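Long-range contact in TIR-NB-LRR type resistance protein RPV1 (Vitis rotundifolia, PDB 5KU7), which is a plant intracellular immune receptor of the TIR-NB-LRR class, represented here by its TIR domain, a flavodoxin-like fold found in signalling proteins: residues Phe68-Leu79 against Ser114-Tyr122. Residues are numbered along the deposited sequence; the frame is centred on the assembly and turned at random.
Sequences FSENYAHSRWCL and SFGEAFAGY
Ser114 OG, on helix 113-122, donates to Glu70 O at 2.6 Å; the donor lies in the carbonyl plane, on a lone pair. Two helical turns further on, Tyr122 OH donates to Ala73 O, also at 2.6 Å, but 21° out of that carbonyl's plane. This oxygen sits at the edge of the tyrosine ring, while Leu79 CD1 packs 3.6 Å from Tyr122 CE2 and Arg76 CG lies 3.7 Å from CE1 on the other side of the ring axis.

Between the two bonds, Ala118 CB points toward Ala73 and His74. It stands 3.8 Å from the centroid of the His74 imidazole, only 12° off the ring normal, which makes a CH-pi contact over the face. Although the CB of His74 points away from the helix, a chi1 of -78° sets CG beside the backbone N and lets the ring double back over Ala118. Ala73 CB is 3.7 Å from both Ala118 CB and Phe115 CD2, and Phe115 CZ lies 3.3 Å from Ser69 O.

Segment 68-79 is the strand-to-helix link of a beta-alpha-beta crossover in the TIR domain's flavodoxin-like fold: from strand 61-68, through a type I turn at Ser69-Tyr72, into helix 76-91, N-capped by Ser75, whose OG accepts from Cys78 N, and on to parallel strand 95-101. On neighbouring helices, Val108 of helix 105-110 touches Phe68 and Phe115, and helix 130-141 meets Leu79 and Tyr122 through Trp133 and Phe119 through Leu137.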
# COMPACT_ATOMS: atom_id res chain seq x y z
N PHE A 68 -0.21 -12.33 -7.89
CA PHE A 68 0.11 -13.53 -7.13
C PHE A 68 0.57 -13.10 -5.74
O PHE A 68 1.53 -12.33 -5.60
CB PHE A 68 1.18 -14.35 -7.83
CG PHE A 68 0.69 -15.14 -9.02
CD1 PHE A 68 -0.36 -16.05 -8.88
CD2 PHE A 68 1.26 -14.98 -10.26
CE1 PHE A 68 -0.82 -16.80 -9.97
CE2 PHE A 68 0.81 -15.72 -11.35
CZ PHE A 68 -0.24 -16.63 -11.20
N SER A 69 -0.13 -13.59 -4.73
CA SER A 69 0.21 -13.31 -3.34
C SER A 69 0.16 -14.62 -2.58
O SER A 69 -0.32 -15.63 -3.10
CB SER A 69 -0.76 -12.27 -2.74
OG SER A 69 -2.11 -12.67 -2.92
N GLU A 70 0.61 -14.58 -1.33
CA GLU A 70 0.84 -15.78 -0.52
C GLU A 70 -0.28 -16.82 -0.58
O GLU A 70 -0.02 -18.03 -0.64
CB GLU A 70 1.09 -15.37 0.93
CG GLU A 70 1.74 -16.46 1.79
CD GLU A 70 1.72 -16.11 3.27
OE1 GLU A 70 1.16 -15.05 3.61
OE2 GLU A 70 2.27 -16.88 4.08
N ASN A 71 -1.53 -16.35 -0.56
CA ASN A 71 -2.66 -17.26 -0.44
C ASN A 71 -3.57 -17.28 -1.66
O ASN A 71 -4.73 -17.68 -1.55
CB ASN A 71 -3.48 -16.92 0.79
CG ASN A 71 -2.66 -17.02 2.05
OD1 ASN A 71 -2.27 -18.11 2.46
ND2 ASN A 71 -2.39 -15.88 2.68
N TYR A 72 -3.04 -16.85 -2.80
CA TYR A 72 -3.79 -16.84 -4.05
C TYR A 72 -4.35 -18.23 -4.41
O TYR A 72 -5.52 -18.36 -4.76
CB TYR A 72 -2.89 -16.33 -5.17
CG TYR A 72 -3.55 -16.13 -6.51
CD1 TYR A 72 -3.71 -17.20 -7.40
CD2 TYR A 72 -3.95 -14.87 -6.92
CE1 TYR A 72 -4.28 -17.01 -8.64
CE2 TYR A 72 -4.52 -14.68 -8.16
CZ TYR A 72 -4.69 -15.76 -9.02
OH TYR A 72 -5.26 -15.57 -10.26
N ALA A 73 -3.52 -19.26 -4.32
CA ALA A 73 -3.95 -20.60 -4.69
C ALA A 73 -4.90 -21.18 -3.65
O ALA A 73 -5.50 -22.23 -3.88
CB ALA A 73 -2.75 -21.53 -4.89
N HIS A 74 -5.05 -20.51 -2.51
CA HIS A 74 -5.98 -20.99 -1.49
C HIS A 74 -7.41 -20.60 -1.83
O HIS A 74 -8.34 -20.83 -1.05
CB HIS A 74 -5.63 -20.44 -0.11
CG HIS A 74 -4.49 -21.15 0.54
ND1 HIS A 74 -3.17 -20.88 0.22
CD2 HIS A 74 -4.46 -22.12 1.48
CE1 HIS A 74 -2.38 -21.65 0.95
NE2 HIS A 74 -3.14 -22.42 1.72
N SER A 75 -7.59 -19.96 -2.98
CA SER A 75 -8.93 -19.60 -3.39
C SER A 75 -9.22 -20.27 -4.72
O SER A 75 -8.56 -20.00 -5.72
CB SER A 75 -9.08 -18.09 -3.48
OG SER A 75 -10.20 -17.73 -4.26
N ARG A 76 -10.22 -21.15 -4.72
CA ARG A 76 -10.61 -21.86 -5.92
C ARG A 76 -11.08 -20.86 -6.94
O ARG A 76 -10.81 -21.02 -8.14
CB ARG A 76 -11.70 -22.89 -5.63
CG ARG A 76 -11.37 -23.82 -4.49
CD ARG A 76 -12.32 -25.00 -4.43
NE ARG A 76 -13.71 -24.60 -4.60
CZ ARG A 76 -14.56 -24.37 -3.60
NH1 ARG A 76 -14.15 -24.49 -2.34
NH2 ARG A 76 -15.81 -24.00 -3.87
N TRP A 77 -11.77 -19.81 -6.49
CA TRP A 77 -12.21 -18.76 -7.39
C TRP A 77 -11.02 -18.12 -8.08
O TRP A 77 -11.05 -17.92 -9.29
CB TRP A 77 -13.03 -17.70 -6.65
CG TRP A 77 -14.44 -18.12 -6.34
CD1 TRP A 77 -14.84 -19.31 -5.78
CD2 TRP A 77 -15.64 -17.36 -6.56
NE1 TRP A 77 -16.22 -19.33 -5.64
CE2 TRP A 77 -16.73 -18.15 -6.11
CE3 TRP A 77 -15.90 -16.09 -7.09
CZ2 TRP A 77 -18.06 -17.71 -6.18
CZ3 TRP A 77 -17.23 -15.65 -7.17
CH2 TRP A 77 -18.29 -16.46 -6.71
N CYS A 78 -9.96 -17.79 -7.33
CA CYS A 78 -8.75 -17.26 -7.96
C CYS A 78 -8.22 -18.25 -9.03
O CYS A 78 -7.88 -17.85 -10.16
CB CYS A 78 -7.67 -16.97 -6.90
SG CYS A 78 -7.99 -15.45 -5.90
N LEU A 79 -8.18 -19.54 -8.68
CA LEU A 79 -7.64 -20.54 -9.61
C LEU A 79 -8.52 -20.68 -10.85
O LEU A 79 -8.02 -20.77 -11.97
CB LEU A 79 -7.45 -21.89 -8.91
CG LEU A 79 -6.31 -21.91 -7.89
CD1 LEU A 79 -6.12 -23.27 -7.28
CD2 LEU A 79 -5.02 -21.43 -8.54
N SER A 114 3.73 -21.86 0.24
CA SER A 114 2.33 -21.65 0.53
C SER A 114 1.47 -22.22 -0.58
O SER A 114 0.41 -22.77 -0.32
CB SER A 114 2.03 -20.16 0.73
OG SER A 114 2.19 -19.43 -0.48
N PHE A 115 1.94 -22.11 -1.83
CA PHE A 115 1.16 -22.61 -2.96
C PHE A 115 1.03 -24.13 -2.96
O PHE A 115 0.01 -24.68 -3.39
CB PHE A 115 1.76 -22.12 -4.28
CG PHE A 115 1.56 -20.66 -4.51
CD1 PHE A 115 2.23 -19.72 -3.74
CD2 PHE A 115 0.68 -20.22 -5.48
CE1 PHE A 115 2.03 -18.36 -3.94
CE2 PHE A 115 0.48 -18.86 -5.70
CZ PHE A 115 1.15 -17.93 -4.92
N GLY A 116 2.06 -24.82 -2.49
CA GLY A 116 1.98 -26.26 -2.34
C GLY A 116 0.96 -26.65 -1.29
O GLY A 116 0.25 -27.65 -1.45
N GLU A 117 0.91 -25.88 -0.20
CA GLU A 117 0.00 -26.17 0.90
C GLU A 117 -1.44 -26.09 0.45
O GLU A 117 -2.27 -26.89 0.87
CB GLU A 117 0.23 -25.21 2.06
CG GLU A 117 1.60 -25.32 2.71
CD GLU A 117 1.89 -24.14 3.62
OE1 GLU A 117 0.96 -23.36 3.91
OE2 GLU A 117 3.06 -23.98 4.04
N ALA A 118 -1.71 -25.14 -0.44
CA ALA A 118 -3.04 -24.96 -1.00
C ALA A 118 -3.53 -26.26 -1.61
O ALA A 118 -4.58 -26.79 -1.25
CB ALA A 118 -3.03 -23.84 -2.04
N PHE A 119 -2.73 -26.78 -2.54
CA PHE A 119 -3.06 -28.00 -3.24
C PHE A 119 -3.22 -29.22 -2.36
O PHE A 119 -3.99 -30.13 -2.70
CB PHE A 119 -2.01 -28.27 -4.31
CG PHE A 119 -2.20 -27.44 -5.52
CD1 PHE A 119 -1.79 -26.13 -5.54
CD2 PHE A 119 -2.86 -27.95 -6.62
CE1 PHE A 119 -1.98 -25.34 -6.64
CE2 PHE A 119 -3.06 -27.17 -7.74
CZ PHE A 119 -2.62 -25.86 -7.75
N ALA A 120 -2.51 -29.26 -1.24
CA ALA A 120 -2.69 -30.37 -0.31
C ALA A 120 -4.16 -30.45 0.09
O ALA A 120 -4.76 -31.52 0.04
CB ALA A 120 -1.81 -30.20 0.91
N GLY A 121 -4.76 -29.30 0.40
CA GLY A 121 -6.15 -29.24 0.81
C GLY A 121 -7.13 -29.57 -0.29
O GLY A 121 -8.27 -29.98 -0.02
N TYR A 122 -6.71 -29.43 -1.55
CA TYR A 122 -7.60 -29.71 -2.67
C TYR A 122 -7.70 -31.20 -2.98
O TYR A 122 -8.66 -31.65 -3.62
CB TYR A 122 -7.12 -28.96 -3.92
CG TYR A 122 -7.30 -27.46 -3.79
CD1 TYR A 122 -8.37 -26.93 -3.08
CD2 TYR A 122 -6.39 -26.59 -4.36
CE1 TYR A 122 -8.53 -25.57 -2.95
CE2 TYR A 122 -6.54 -25.21 -4.23
CZ TYR A 122 -7.62 -24.71 -3.52
OH TYR A 122 -7.78 -23.36 -3.40